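Local structure of agglutinin alpha chain (Artocarpus integer, 4R6P) at the 4-methyl-2H-chromen-2-one and beta-D-galactopyranose site. The protein binds D-galactose and the T-antigen disaccharide Gal-beta1,3-GalNAc as a tetrameric lectin, and selectively recognises human IgA-1. Sequence-based numbering; all coordinates share one arbitrary frame.

The 4-methyl-2H-chromen-2-one and beta-D-galactopyranose site. Residues 1, 76, 78, 80, 121-123, 125. With ZZ1 (4-methyl-2H-chromen-2-one), chain B; GAL (beta-D-galactopyranose), chain C.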
# COMPACT_ATOMS: atom_id res chain seq x y z
N GLY A 1 -10.68 30.44 2.24
CA GLY A 1 -9.22 30.15 2.33
C GLY A 1 -8.63 29.72 1.01
O GLY A 1 -9.37 29.38 0.09
N SER A 76 -14.92 34.35 14.65
CA SER A 76 -15.48 35.43 13.83
C SER A 76 -16.44 34.89 12.77
O SER A 76 -16.44 35.35 11.62
CB SER A 76 -14.36 36.24 13.17
OG SER A 76 -13.53 36.82 14.17
N TYR A 78 -16.44 31.85 11.44
CA TYR A 78 -15.86 30.87 10.52
C TYR A 78 -15.50 29.63 11.28
O TYR A 78 -14.92 29.74 12.35
CB TYR A 78 -14.60 31.44 9.87
CG TYR A 78 -14.88 32.58 8.90
CD1 TYR A 78 -15.22 32.32 7.58
CD2 TYR A 78 -14.84 33.90 9.32
CE1 TYR A 78 -15.49 33.35 6.69
CE2 TYR A 78 -15.11 34.95 8.44
CZ TYR A 78 -15.44 34.66 7.12
OH TYR A 78 -15.72 35.67 6.21
N VAL A 80 -13.03 26.86 11.87
CA VAL A 80 -11.59 26.71 11.62
C VAL A 80 -10.96 25.74 12.63
O VAL A 80 -11.58 25.35 13.63
CB VAL A 80 -10.87 28.07 11.66
CG1 VAL A 80 -11.39 28.97 10.55
CG2 VAL A 80 -11.11 28.73 13.01
N GLY A 121 -7.13 30.51 5.20
CA GLY A 121 -7.57 31.89 4.95
C GLY A 121 -6.88 32.78 5.96
O GLY A 121 -5.64 32.83 6.01
N TYR A 122 -7.68 33.45 6.80
CA TYR A 122 -7.13 34.04 8.00
C TYR A 122 -6.58 32.92 8.90
O TYR A 122 -5.53 33.09 9.58
CB TYR A 122 -8.22 34.82 8.75
CG TYR A 122 -8.43 36.24 8.24
CD1 TYR A 122 -8.34 36.55 6.88
CD2 TYR A 122 -8.74 37.27 9.14
CE1 TYR A 122 -8.55 37.85 6.42
CE2 TYR A 122 -8.95 38.58 8.68
CZ TYR A 122 -8.86 38.85 7.33
OH TYR A 122 -9.07 40.15 6.88
N TRP A 123 -7.29 31.80 8.93
CA TRP A 123 -6.87 30.66 9.76
C TRP A 123 -6.93 29.39 8.96
O TRP A 123 -7.47 29.35 7.85
CB TRP A 123 -7.71 30.57 11.07
CG TRP A 123 -7.72 31.90 11.79
CD1 TRP A 123 -6.70 32.45 12.56
CD2 TRP A 123 -8.80 32.89 11.79
NE1 TRP A 123 -7.06 33.73 13.01
CE2 TRP A 123 -8.31 34.03 12.59
CE3 TRP A 123 -10.07 32.96 11.22
CZ2 TRP A 123 -9.10 35.17 12.81
CZ3 TRP A 123 -10.85 34.11 11.44
CH2 TRP A 123 -10.37 35.19 12.21
N ASP A 125 -8.54 26.50 7.72
CA ASP A 125 -9.98 26.19 7.58
C ASP A 125 -10.26 24.72 7.83
O ASP A 125 -11.17 24.35 8.58
CB ASP A 125 -10.48 26.55 6.18
CG ASP A 125 -10.21 28.02 5.83
OD1 ASP A 125 -10.63 28.88 6.62
OD2 ASP A 125 -9.54 28.27 4.81
O8 ZZ1 B . -11.88 38.31 12.16
C8 ZZ1 B . -12.31 38.31 11.01
O1 ZZ1 B . -11.73 37.57 10.01
C11 ZZ1 B . -12.25 37.57 8.73
C10 ZZ1 B . -11.64 36.80 7.74
C1 ZZ1 B . -12.12 36.78 6.44
C2 ZZ1 B . -13.25 37.57 6.13
C3 ZZ1 B . -13.87 38.34 7.13
C4 ZZ1 B . -13.38 38.35 8.44
C5 ZZ1 B . -13.97 39.11 9.47
C6 ZZ1 B . -15.11 39.87 9.29
C7 ZZ1 B . -13.44 39.07 10.75
C1 GAL C . -11.71 34.56 5.56
C2 GAL C . -11.95 33.90 4.17
C3 GAL C . -12.81 32.68 4.44
C4 GAL C . -12.11 31.74 5.50
C5 GAL C . -11.60 32.61 6.72
C6 GAL C . -11.11 31.79 7.92
O1 GAL C . -11.48 36.01 5.49
O2 GAL C . -12.62 34.78 3.24
O3 GAL C . -12.97 32.00 3.21
O4 GAL C . -11.05 31.03 4.81
O5 GAL C . -10.72 33.66 6.24
O6 GAL C . -9.78 31.33 7.72
O HOH W 1 -14.77 36.01 3.59
O HOH W 2 -11.04 37.65 15.02
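This is the galactose-binding site of the jacalin fold, set at one end of the strands and occupied by a galactoside whose O1 carries a methylcoumarin, ZZ1. Asp125 binds hydroxyls with a carboxylate oxygen that accepts two bonds, while Tyr78 supplies a flat apolar face for the sugar's C–H groups. Asp125, with CG anti to its carbonyl carbon (chi1 -56°), offers OD1 to both: GAL O6 comes in on the syn lone pair, whereas the axial GAL O4 arrives from above the carboxylate plane, 2.8 Å from OD1. The N-terminal amino group, Gly1 N, donates to GAL O4 at 2.7 Å; a positive charge there would probably strengthen the bond and could favour the ionised form of Asp125. O4 is thus gripped by both a donor and an acceptor, which suits recognition of galactose. The Tyr78 ring lies with its face against the C3–C4–C5 side of the pyranose, a CH-pi contact through GAL C5, 3.9 Å from the ring centroid. Backbone amides complete the hold: Tyr122 N points almost straight at the ring oxygen O5 (176° at H), and Trp123 N donates to O6. Trp123 CE3 touches GAL C6 at 3.6 Å, and Tyr122 CB rests against one indole face, toward its rim, helping to set the tryptophan's position. The coumarin, poorly ordered, passes between two tyrosines. Its C10/O1 region leans onto the Tyr122 face, the planes inclined by about 45°, while the CE2–CZ–OH end of Tyr78 lies under the opposite face of the fused benzene ring. That phenol also reaches GAL O2 through a water. At the far end, small, polar Ser76 donates from OG to the lactone carbonyl ZZ1 O8 at 3.0 Å.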